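Local structure of fat acid-binding protein (Eubacterium ventriosum, 3NYI) at residues Lys6-Ala12 with Asp24-Leu30; Tyr19-His23 with Ser266-Val270; Cys51-Val56 with Val278-Pro284; Lys217-Leu221 with Glu251-Val256. The protein probably binds fatty acids as a member of the DegV family, and in this crystal holds a molecule of stearic acid. The contacts are given in a common frame with arbitrary orientation. Where two conformers were deposited one is given. Numbering follows the deposited sequence.

Contact 1 lies in the N-terminal part of the fold, pairing strands 6-10 and 25-33; contact 2, its centre about 12 Å from that of contact 1, joins the intervening helix 17-23 to the late loop 266-270. They touch where Leu-20 packs on Ile-27. Contact 3, its centre about 22 Å from the centres of both, joins an early helix, 48-57, to a late one, 274-280. Contact 4 lies within the late part, across the chain's centre from contact 1 (centres about 29 Å apart), and meets contact 2 where Asn-269 ND2 packs on Met-253 SE. Contacts 2 and 3 hold the early and late parts together, and stearic acid touches both: Leu-30 early, His-279 and Thr-280 late.

Contact 1: residues Lys6-Ala12 with Asp24-Leu30; sequences KIVSDSA and DVTIVPL
Val-8, with chi1 t, lays CG1 3.7 Å from CG2 of Val-28 on the sheet face that Thr-26 and Asp-10 share. Ile-7, Val-25, Ser-9 and Ile-27 point to the other face, where CG2 of Ile-7 and CG2 of Val-25 approach to 4.1 Å. The extended backbones run parallel at 29°, axes 4.5 Å apart, with Val-8 opposite Thr-26 (CA-CA 4.7 Å), Ser-9 opposite Ile-27 and Asp-10 opposite Val-28 (4.5 Å). The ladder is Thr-26 N to Ile-7 O 3.0 Å, Ser-9 N to Thr-26 O 2.9 Å, Val-28 N to Ser-9 O 2.7 Å, and a weak Ser-11 N to Val-28 O 2.9 Å. This is the strand pair of a beta-alpha-beta crossover through helix 17-23, whose C-terminus closes in a Schellman motif with Asp-24 at positive phi. Strand 87-91 flanks strand 6-10 on its other edge. At the N-terminal end Lys-6 NZ makes a salt bridge to Asp-24 OD2 (2.9 Å), and one water joins Lys-6 NZ (2.8 Å) to Asp-24 OD1 (3.0 Å). At the other end Ser-11, chi1 p, receives Leu-30 N on OG at 2.9 Å and also bonds Asp-42. Asp-10 forms an Asx turn, OD1 taking Ala-12 N at 3.2 Å, while OD2 bonds Ser-99. Leu-30 CD1 lies 3.6 Å from Asp-10 CB, and its side chain touches the bound stearic acid.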
# COMPACT_ATOMS: atom_id res chain seq x y z
N LYS A 6 13.53 14.98 -0.83
CA LYS A 6 13.79 13.59 -0.60
C LYS A 6 12.49 12.92 -0.15
O LYS A 6 12.01 13.16 0.96
CB LYS A 6 14.89 13.42 0.45
CG LYS A 6 16.27 13.77 -0.07
CD LYS A 6 16.76 12.77 -1.10
CE LYS A 6 18.18 13.10 -1.55
NZ LYS A 6 18.83 12.00 -2.30
N ILE A 7 11.92 12.12 -1.05
CA ILE A 7 10.68 11.39 -0.76
C ILE A 7 10.98 10.11 0.02
O ILE A 7 11.86 9.34 -0.36
CB ILE A 7 9.92 11.09 -2.06
CG1 ILE A 7 9.54 12.41 -2.74
CG2 ILE A 7 8.68 10.23 -1.78
CD1 ILE A 7 8.95 12.26 -4.13
N VAL A 8 10.28 9.92 1.13
CA VAL A 8 10.44 8.73 1.97
C VAL A 8 9.07 8.04 2.14
O VAL A 8 8.03 8.70 2.16
CB VAL A 8 11.03 9.11 3.35
CG1 VAL A 8 11.29 7.85 4.22
CG2 VAL A 8 12.31 9.94 3.18
N SER A 9 9.08 6.72 2.23
CA SER A 9 7.86 5.98 2.56
C SER A 9 8.22 4.80 3.44
O SER A 9 9.38 4.36 3.43
CB SER A 9 7.17 5.47 1.29
OG SER A 9 5.99 4.72 1.60
N ASP A 10 7.26 4.31 4.22
CA ASP A 10 7.45 3.05 4.92
C ASP A 10 7.26 1.93 3.90
O ASP A 10 6.75 2.16 2.80
CB ASP A 10 6.54 2.90 6.16
CG ASP A 10 5.05 2.85 5.81
OD1 ASP A 10 4.71 2.44 4.69
OD2 ASP A 10 4.21 3.19 6.69
N SER A 11 7.70 0.73 4.25
CA SER A 11 7.76 -0.35 3.27
C SER A 11 6.40 -0.91 2.85
O SER A 11 6.33 -1.81 2.02
CB SER A 11 8.67 -1.48 3.75
OG SER A 11 8.22 -1.99 4.99
N ALA A 12 5.32 -0.38 3.41
CA ALA A 12 3.99 -0.87 3.06
C ALA A 12 3.61 -0.50 1.63
O ALA A 12 2.67 -1.08 1.08
CB ALA A 12 2.91 -0.36 4.04
N ASP A 24 14.37 8.09 -6.87
CA ASP A 24 15.04 8.47 -5.64
C ASP A 24 14.11 8.46 -4.41
O ASP A 24 14.04 9.43 -3.66
CB ASP A 24 15.69 9.85 -5.79
CG ASP A 24 16.69 10.15 -4.69
OD1 ASP A 24 17.26 9.19 -4.14
OD2 ASP A 24 16.90 11.35 -4.39
N VAL A 25 13.39 7.35 -4.22
CA VAL A 25 12.52 7.19 -3.06
C VAL A 25 13.21 6.28 -2.04
O VAL A 25 13.74 5.23 -2.39
CB VAL A 25 11.15 6.60 -3.46
CG1 VAL A 25 10.31 6.26 -2.21
CG2 VAL A 25 10.40 7.57 -4.39
N THR A 26 13.20 6.70 -0.79
CA THR A 26 13.86 5.97 0.29
C THR A 26 12.79 5.25 1.12
O THR A 26 11.76 5.83 1.44
CB THR A 26 14.64 6.94 1.18
OG1 THR A 26 15.57 7.66 0.36
CG2 THR A 26 15.39 6.19 2.30
N ILE A 27 13.05 3.99 1.45
CA ILE A 27 12.10 3.19 2.21
C ILE A 27 12.52 2.97 3.66
O ILE A 27 13.67 2.63 3.93
CB ILE A 27 11.85 1.82 1.55
CG1 ILE A 27 11.23 2.02 0.17
CG2 ILE A 27 10.95 0.95 2.43
CD1 ILE A 27 9.90 2.81 0.20
N VAL A 28 11.59 3.21 4.58
CA VAL A 28 11.78 2.84 5.99
C VAL A 28 10.99 1.55 6.25
O VAL A 28 9.75 1.53 6.16
CB VAL A 28 11.32 3.96 6.94
CG1 VAL A 28 11.46 3.53 8.43
CG2 VAL A 28 12.11 5.22 6.67
N PRO A 29 11.70 0.47 6.56
CA PRO A 29 11.06 -0.86 6.66
C PRO A 29 10.22 -1.10 7.91
O PRO A 29 10.61 -0.73 9.03
CB PRO A 29 12.24 -1.83 6.66
CG PRO A 29 13.47 -1.02 6.89
CD PRO A 29 13.15 0.43 6.83
N LEU A 30 9.08 -1.77 7.72
CA LEU A 30 8.41 -2.43 8.85
C LEU A 30 9.13 -3.75 9.11
O LEU A 30 10.02 -4.12 8.34
CB LEU A 30 6.92 -2.64 8.55
CG LEU A 30 6.09 -1.39 8.88
CD1 LEU A 30 6.17 -0.32 7.76
CD2 LEU A 30 4.62 -1.75 9.16
O HOH W 1 18.57 9.36 -1.41
O HOH W 2 14.45 9.63 -1.06
O HOH W 3 12.80 11.86 -3.66

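Contact 2: residues Tyr19-His23 with Ser266-Val270; sequences YLEKH and SETNV
Residues 19-23, in the helix of a beta-alpha-beta unit, meet the short 3-10 segment 266-267 and the loop leading to strand 270-271, tying the N-terminal unit to a part of the chain more than 240 residues later. The helical backbone is marked by His-23 N to Tyr-19 O, 2.9 Å; on the other side Asn-269 N bonds Ser-266 O at 3.2 Å. The CA atoms come nearest at Tyr-19 and Glu-267, 6.8 Å apart, and 189 Å² is buried. Van der Waals contact comes from Tyr-19 (chi1 t), whose CD1 is 3.9 Å from Glu-267 O and whose CE1 is 4.4 Å from Thr-268 CG2. The polar interactions converge on Glu-267 OE1, with chi1 near -91° and chi2 t. Lys-22, all trans, reaches it in a salt bridge, NZ to OE1 3.0 Å. Beyond the pair, Tyr-19 OH bonds Asp-136 and His-23 ND1 bonds Glu-143, both on helix 128-143. His-23, chi1 m, presents its ring edge to Glu-267 in a His-carboxylate hydrogen bond, NE2 to OE1 3.1 Å.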
# COMPACT_ATOMS: atom_id res chain seq x y z
N TYR A 19 11.66 1.25 -9.33
CA TYR A 19 11.00 2.53 -9.15
C TYR A 19 11.76 3.36 -8.14
O TYR A 19 11.96 4.56 -8.33
CB TYR A 19 9.56 2.33 -8.67
CG TYR A 19 8.78 3.63 -8.60
CD1 TYR A 19 7.87 3.96 -9.59
CD2 TYR A 19 8.99 4.52 -7.56
CE1 TYR A 19 7.15 5.15 -9.54
CE2 TYR A 19 8.29 5.72 -7.50
CZ TYR A 19 7.38 6.03 -8.49
OH TYR A 19 6.69 7.21 -8.41
N LEU A 20 12.20 2.72 -7.06
CA LEU A 20 12.91 3.41 -5.99
C LEU A 20 14.19 4.06 -6.50
O LEU A 20 14.48 5.21 -6.18
CB LEU A 20 13.23 2.44 -4.84
CG LEU A 20 12.00 1.82 -4.17
CD1 LEU A 20 12.43 0.84 -3.10
CD2 LEU A 20 11.10 2.90 -3.58
N GLU A 21 14.95 3.32 -7.30
CA GLU A 21 16.19 3.85 -7.86
C GLU A 21 15.90 4.97 -8.86
O GLU A 21 16.51 6.04 -8.80
CB GLU A 21 17.01 2.75 -8.52
CG GLU A 21 18.30 3.26 -9.15
CD GLU A 21 19.24 2.15 -9.55
OE1 GLU A 21 19.13 1.65 -10.69
OE2 GLU A 21 20.10 1.77 -8.72
N LYS A 22 14.95 4.73 -9.75
CA LYS A 22 14.62 5.70 -10.79
C LYS A 22 14.18 7.04 -10.23
O LYS A 22 14.61 8.09 -10.71
CB LYS A 22 13.52 5.15 -11.69
CG LYS A 22 13.14 6.09 -12.81
CD LYS A 22 12.18 5.39 -13.74
CE LYS A 22 11.77 6.28 -14.90
NZ LYS A 22 10.62 5.67 -15.60
N HIS A 23 13.34 7.02 -9.19
CA HIS A 23 12.74 8.25 -8.68
C HIS A 23 13.29 8.71 -7.33
O HIS A 23 12.73 9.61 -6.70
CB HIS A 23 11.22 8.09 -8.59
CG HIS A 23 10.57 7.81 -9.90
ND1 HIS A 23 10.44 8.77 -10.88
CD2 HIS A 23 9.99 6.69 -10.39
CE1 HIS A 23 9.81 8.25 -11.93
NE2 HIS A 23 9.53 6.99 -11.65
N SER A 266 2.27 0.45 -15.51
CA SER A 266 3.04 -0.68 -15.02
C SER A 266 4.06 -0.30 -13.96
O SER A 266 4.47 -1.14 -13.16
CB SER A 266 3.72 -1.40 -16.19
OG SER A 266 4.51 -0.50 -16.94
N GLU A 267 4.47 0.97 -13.94
CA GLU A 267 5.45 1.40 -12.95
C GLU A 267 4.96 1.16 -11.53
O GLU A 267 5.76 0.89 -10.62
CB GLU A 267 5.80 2.89 -13.13
CG GLU A 267 6.97 3.16 -14.04
CD GLU A 267 7.63 4.50 -13.74
OE1 GLU A 267 8.85 4.51 -13.44
OE2 GLU A 267 6.94 5.54 -13.79
N THR A 268 3.65 1.26 -11.34
CA THR A 268 3.05 1.14 -10.00
C THR A 268 2.28 -0.16 -9.76
O THR A 268 1.57 -0.29 -8.77
CB THR A 268 2.18 2.36 -9.64
OG1 THR A 268 1.39 2.74 -10.78
CG2 THR A 268 3.08 3.54 -9.23
N ASN A 269 2.42 -1.12 -10.67
CA ASN A 269 2.01 -2.48 -10.37
C ASN A 269 2.89 -2.92 -9.20
O ASN A 269 4.04 -2.52 -9.12
CB ASN A 269 2.26 -3.41 -11.56
CG ASN A 269 1.25 -3.22 -12.68
OD1 ASN A 269 0.23 -2.56 -12.49
ND2 ASN A 269 1.54 -3.80 -13.85
N VAL A 270 2.36 -3.74 -8.30
CA VAL A 270 3.19 -4.19 -7.18
C VAL A 270 3.09 -5.67 -6.91
O VAL A 270 2.03 -6.28 -7.09
CB VAL A 270 2.83 -3.44 -5.88
CG1 VAL A 270 3.17 -1.95 -6.00
CG2 VAL A 270 1.35 -3.67 -5.50

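Contact 3: residues Cys51-Val56 with Val278-Pro284; sequences CYQRMV and VHTGPYP. With STE (stearic acid), chain C.
Pro-282 and Met-55, a selenomethionine, have the most surface buried here (79 and 76 Å²), followed by Tyr-52. Residues 51-56 are helical; 278-280 end a helix, and Gly-281 leaves it at phi 92°, psi 175°, where a CB would be jammed against the carbonyl oxygen of Thr-280. The turn sets Pro-282 against the other helix, its CA 5.7 Å from that of Tyr-52. The proline ring (C-gamma endo) fits between three side chains: CG is 4.0 Å from Met-55 CB, CB is 3.7 Å from Val-56 CG2 and CB is 3.8 Å from Tyr-52 CD2. Met-55 (chi1 m, chi2 t) extends toward the helix end, CE 3.9 Å from Val-278 O and 4.1 Å from Gly-281 CA. Tyr-52, chi1 m, offers its ring edge to Pro-282 O (CE2 to O 3.3 Å), and its OH bonds Ile-272 O. Tyr-283 OH lies 3.7 Å from Val-56 CG2. The contact is apolar packing of helix 48-57 on the end of helix 274-280 and the loop after it, next to the lipid site: stearic acid C5 lies over one face of the His-279 ring, 3.6 Å from CD2, and C13 is 3.9 Å from Thr-280 CG2, in the fatty-acid pocket of this DegV-family protein.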
# COMPACT_ATOMS: atom_id res chain seq x y z
N CYS A 51 9.01 -14.77 2.77
CA CYS A 51 7.91 -14.65 3.70
C CYS A 51 6.66 -15.36 3.18
O CYS A 51 6.00 -16.07 3.93
CB CYS A 51 7.61 -13.17 3.99
SG CYS A 51 6.38 -12.91 5.27
N TYR A 52 6.33 -15.15 1.91
CA TYR A 52 5.17 -15.80 1.34
C TYR A 52 5.34 -17.32 1.44
O TYR A 52 4.38 -18.05 1.72
CB TYR A 52 4.97 -15.40 -0.12
CG TYR A 52 4.13 -14.14 -0.34
CD1 TYR A 52 4.70 -12.87 -0.26
CD2 TYR A 52 2.79 -14.24 -0.68
CE1 TYR A 52 3.92 -11.73 -0.50
CE2 TYR A 52 2.01 -13.09 -0.92
CZ TYR A 52 2.58 -11.85 -0.82
OH TYR A 52 1.81 -10.72 -1.06
N GLN A 53 6.56 -17.78 1.21
CA GLN A 53 6.86 -19.22 1.27
C GLN A 53 6.57 -19.80 2.64
O GLN A 53 5.92 -20.84 2.75
CB GLN A 53 8.31 -19.50 0.87
CG GLN A 53 8.49 -19.88 -0.59
CD GLN A 53 7.66 -21.09 -1.01
OE1 GLN A 53 7.32 -21.95 -0.20
NE2 GLN A 53 7.31 -21.14 -2.29
N ARG A 54 7.05 -19.14 3.69
CA ARG A 54 6.81 -19.61 5.05
C ARG A 54 5.32 -19.80 5.29
O ARG A 54 4.91 -20.79 5.88
CB ARG A 54 7.39 -18.64 6.08
CG ARG A 54 8.91 -18.62 6.15
CD ARG A 54 9.45 -19.94 6.68
NE ARG A 54 8.85 -20.30 7.97
CZ ARG A 54 9.27 -19.84 9.14
NH1 ARG A 54 10.30 -19.00 9.20
NH2 ARG A 54 8.67 -20.23 10.26
N MSE A 55 4.51 -18.86 4.83
CA MSE A 55 3.07 -18.97 5.03
C MSE A 55 2.45 -20.07 4.18
O MSE A 55 1.54 -20.77 4.62
CB MSE A 55 2.36 -17.64 4.76
CG MSE A 55 2.81 -16.51 5.66
SE MSE A 55 1.72 -14.91 5.29
CE MSE A 55 0.35 -15.16 6.54
N VAL A 56 2.92 -20.20 2.94
CA VAL A 56 2.39 -21.21 2.04
C VAL A 56 2.76 -22.63 2.51
O VAL A 56 1.95 -23.55 2.43
CB VAL A 56 2.87 -21.00 0.59
CG1 VAL A 56 2.54 -22.21 -0.26
CG2 VAL A 56 2.23 -19.74 -0.01
N VAL A 278 1.09 -10.47 5.54
CA VAL A 278 0.95 -11.05 6.87
C VAL A 278 -0.51 -10.98 7.29
O VAL A 278 -1.03 -11.86 7.98
CB VAL A 278 1.87 -10.36 7.90
CG1 VAL A 278 1.43 -10.66 9.33
CG2 VAL A 278 3.34 -10.80 7.70
N HIS A 279 -1.20 -9.94 6.83
CA HIS A 279 -2.57 -9.70 7.23
C HIS A 279 -3.63 -10.23 6.26
O HIS A 279 -4.75 -10.50 6.67
CB HIS A 279 -2.77 -8.19 7.54
CG HIS A 279 -1.99 -7.74 8.73
ND1 HIS A 279 -2.51 -7.79 10.01
CD2 HIS A 279 -0.72 -7.32 8.86
CE1 HIS A 279 -1.60 -7.37 10.87
NE2 HIS A 279 -0.49 -7.08 10.19
N THR A 280 -3.27 -10.39 4.98
CA THR A 280 -4.22 -10.94 4.01
C THR A 280 -4.10 -12.44 3.83
O THR A 280 -5.05 -13.08 3.37
CB THR A 280 -4.04 -10.33 2.60
OG1 THR A 280 -2.72 -10.61 2.11
CG2 THR A 280 -4.28 -8.82 2.62
N GLY A 281 -2.94 -12.99 4.18
CA GLY A 281 -2.58 -14.32 3.75
C GLY A 281 -1.81 -14.21 2.45
O GLY A 281 -1.69 -13.12 1.89
N PRO A 282 -1.30 -15.34 1.94
CA PRO A 282 -0.44 -15.29 0.76
C PRO A 282 -1.20 -15.17 -0.57
O PRO A 282 -0.54 -15.14 -1.61
CB PRO A 282 0.29 -16.66 0.79
CG PRO A 282 -0.42 -17.49 1.83
CD PRO A 282 -1.59 -16.72 2.36
N TYR A 283 -2.53 -15.09 -0.55
CA TYR A 283 -3.26 -15.06 -1.84
C TYR A 283 -4.09 -13.81 -2.15
O TYR A 283 -5.17 -13.93 -2.72
CB TYR A 283 -4.13 -16.31 -1.97
CG TYR A 283 -3.34 -17.57 -1.70
CD1 TYR A 283 -2.29 -17.94 -2.53
CD2 TYR A 283 -3.62 -18.36 -0.59
CE1 TYR A 283 -1.55 -19.09 -2.28
CE2 TYR A 283 -2.89 -19.51 -0.33
CZ TYR A 283 -1.86 -19.86 -1.18
OH TYR A 283 -1.14 -21.00 -0.92
N PRO A 284 -3.58 -12.61 -1.82
CA PRO A 284 -4.36 -11.42 -2.20
C PRO A 284 -4.19 -11.12 -3.69
O PRO A 284 -3.13 -11.41 -4.24
CB PRO A 284 -3.72 -10.30 -1.39
CG PRO A 284 -2.30 -10.78 -1.10
CD PRO A 284 -2.22 -12.26 -1.39
C1 STE C . 2.05 -2.79 11.87
O1 STE C . 2.04 -1.71 12.37
O2 STE C . 2.23 -3.75 12.56
C2 STE C . 1.60 -2.97 10.40
C3 STE C . 0.12 -3.43 10.33
C4 STE C . -0.28 -3.71 8.86
C5 STE C . -1.80 -3.93 8.73
C6 STE C . -2.16 -4.26 7.26
C7 STE C . -3.67 -4.59 7.11
C8 STE C . -3.99 -4.75 5.60
C9 STE C . -5.47 -5.11 5.38
C10 STE C . -5.71 -5.35 3.87
C11 STE C . -5.76 -3.99 3.16
C12 STE C . -4.86 -3.85 1.91
C13 STE C . -4.50 -5.18 1.22
C14 STE C . -4.71 -4.95 -0.30
C15 STE C . -4.02 -6.05 -1.13
C16 STE C . -4.57 -5.99 -2.58
C17 STE C . -3.74 -4.98 -3.41
C18 STE C . -4.15 -5.03 -4.90

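Contact 4: residues Lys217-Leu221 with Glu251-Val256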
# COMPACT_ATOMS: atom_id res chain seq x y z
N LYS A 217 -12.52 -12.97 -8.57
CA LYS A 217 -11.73 -12.00 -9.34
C LYS A 217 -12.62 -11.27 -10.34
O LYS A 217 -12.43 -10.08 -10.60
CB LYS A 217 -10.55 -12.68 -10.04
CG LYS A 217 -9.48 -13.21 -9.09
CD LYS A 217 -8.30 -13.82 -9.82
CE LYS A 217 -8.67 -15.09 -10.57
NZ LYS A 217 -7.46 -15.78 -11.11
N ASN A 218 -13.61 -11.96 -10.89
CA ASN A 218 -14.55 -11.28 -11.77
C ASN A 218 -15.39 -10.26 -11.02
O ASN A 218 -15.70 -9.20 -11.55
CB ASN A 218 -15.43 -12.29 -12.51
CG ASN A 218 -14.68 -13.02 -13.61
OD1 ASN A 218 -13.72 -12.49 -14.17
ND2 ASN A 218 -15.09 -14.24 -13.89
N SER A 219 -15.74 -10.56 -9.77
CA SER A 219 -16.51 -9.62 -8.97
C SER A 219 -15.68 -8.40 -8.60
O SER A 219 -16.20 -7.29 -8.60
CB SER A 219 -17.05 -10.28 -7.70
OG SER A 219 -17.94 -11.32 -8.02
N VAL A 220 -14.41 -8.62 -8.25
CA VAL A 220 -13.48 -7.51 -8.03
C VAL A 220 -13.53 -6.55 -9.22
O VAL A 220 -13.65 -5.34 -9.03
CB VAL A 220 -12.03 -7.98 -7.79
CG1 VAL A 220 -11.05 -6.81 -7.91
CG2 VAL A 220 -11.90 -8.63 -6.41
N LEU A 221 -13.43 -7.09 -10.43
CA LEU A 221 -13.43 -6.27 -11.65
C LEU A 221 -14.75 -5.52 -11.83
O LEU A 221 -14.77 -4.37 -12.26
CB LEU A 221 -13.15 -7.11 -12.89
CG LEU A 221 -11.71 -7.59 -13.10
CD1 LEU A 221 -11.63 -8.59 -14.24
CD2 LEU A 221 -10.79 -6.41 -13.36
N GLU A 251 -1.83 -12.73 -15.57
CA GLU A 251 -3.07 -13.08 -16.25
C GLU A 251 -4.19 -12.16 -15.79
O GLU A 251 -5.03 -11.74 -16.57
CB GLU A 251 -3.44 -14.54 -15.96
CG GLU A 251 -4.73 -15.00 -16.63
CD GLU A 251 -5.25 -16.33 -16.08
OE1 GLU A 251 -5.28 -16.51 -14.84
OE2 GLU A 251 -5.64 -17.20 -16.89
N PHE A 252 -4.20 -11.85 -14.50
CA PHE A 252 -5.19 -10.93 -13.98
C PHE A 252 -5.05 -9.56 -14.65
O PHE A 252 -6.05 -8.92 -14.98
CB PHE A 252 -5.10 -10.81 -12.45
CG PHE A 252 -6.18 -9.96 -11.85
CD1 PHE A 252 -7.51 -10.34 -11.94
CD2 PHE A 252 -5.87 -8.77 -11.19
CE1 PHE A 252 -8.52 -9.56 -11.39
CE2 PHE A 252 -6.87 -7.97 -10.65
CZ PHE A 252 -8.20 -8.37 -10.75
N MSE A 253 -3.81 -9.13 -14.86
CA MSE A 253 -3.58 -7.83 -15.49
C MSE A 253 -4.23 -7.78 -16.86
O MSE A 253 -4.65 -6.73 -17.31
CB MSE A 253 -2.09 -7.54 -15.65
CG MSE A 253 -1.34 -7.39 -14.35
SE MSE A 253 0.58 -7.22 -14.66
CE MSE A 253 1.19 -7.60 -12.83
N LYS A 254 -4.27 -8.92 -17.54
CA LYS A 254 -4.86 -8.97 -18.87
C LYS A 254 -6.37 -8.82 -18.77
O LYS A 254 -7.00 -8.11 -19.56
CB LYS A 254 -4.48 -10.27 -19.60
CG LYS A 254 -3.02 -10.33 -20.02
CD LYS A 254 -2.69 -11.64 -20.72
CE LYS A 254 -1.28 -11.63 -21.29
NZ LYS A 254 -0.94 -12.90 -22.01
N GLU A 255 -6.96 -9.50 -17.78
CA GLU A 255 -8.40 -9.42 -17.53
C GLU A 255 -8.81 -8.00 -17.15
O GLU A 255 -9.88 -7.54 -17.55
CB GLU A 255 -8.81 -10.37 -16.41
CG GLU A 255 -8.47 -11.83 -16.64
CD GLU A 255 -8.61 -12.67 -15.38
OE1 GLU A 255 -9.45 -12.32 -14.51
OE2 GLU A 255 -7.88 -13.67 -15.25
N VAL A 256 -7.97 -7.33 -16.36
CA VAL A 256 -8.25 -5.95 -15.97
C VAL A 256 -8.29 -5.04 -17.20
O VAL A 256 -9.24 -4.26 -17.38
CB VAL A 256 -7.21 -5.41 -14.97
CG1 VAL A 256 -7.38 -3.90 -14.75
CG2 VAL A 256 -7.29 -6.16 -13.63
O HOH W 4 -6.15 -14.29 -13.03
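Segments 217-221 and 251-256 are single stretches of two longer helices, 213-231 and 246-260, crossing at -40° with their N-to-C directions alike and their axes 11.0 Å apart at closest approach. CA atoms come nearest at Lys-217 and Phe-252 (8.1 Å) and at Leu-221 and Val-256 (6.8 Å). Between the helices sits Phe-252, chi1 t, whose ring takes Lys-217 CB at 4.0 Å from CE1, Leu-221 CG at 4.1 Å from CE1 and Val-220 CG1 at 4.3 Å from CZ. Leu-221 (chi1 m, chi2 t) extends across to Val-256, CD2 to CG2 3.5 Å, and lays CD1 4.0 Å from Glu-255 CB. Beneath them strands 236-242 and 285-291 complete the core, with Phe-252 on Val-240 and Ile-285, and Val-220 on Leu-287. On the outer side, Lys-217 NZ is 4.4 Å from Glu-251 OE1, beyond a salt bridge, and a water bonded to NZ at 2.8 Å lies 3.0 Å from Glu-251 OE1 and 2.9 Å from Glu-255 OE2. The helices thus meet on the sheet through aliphatic and aromatic surface; between 217-221 and 251-256 charge is met through a water, and the direct salt bridge to Lys-217 comes from Glu-248, a turn earlier on helix 246-260.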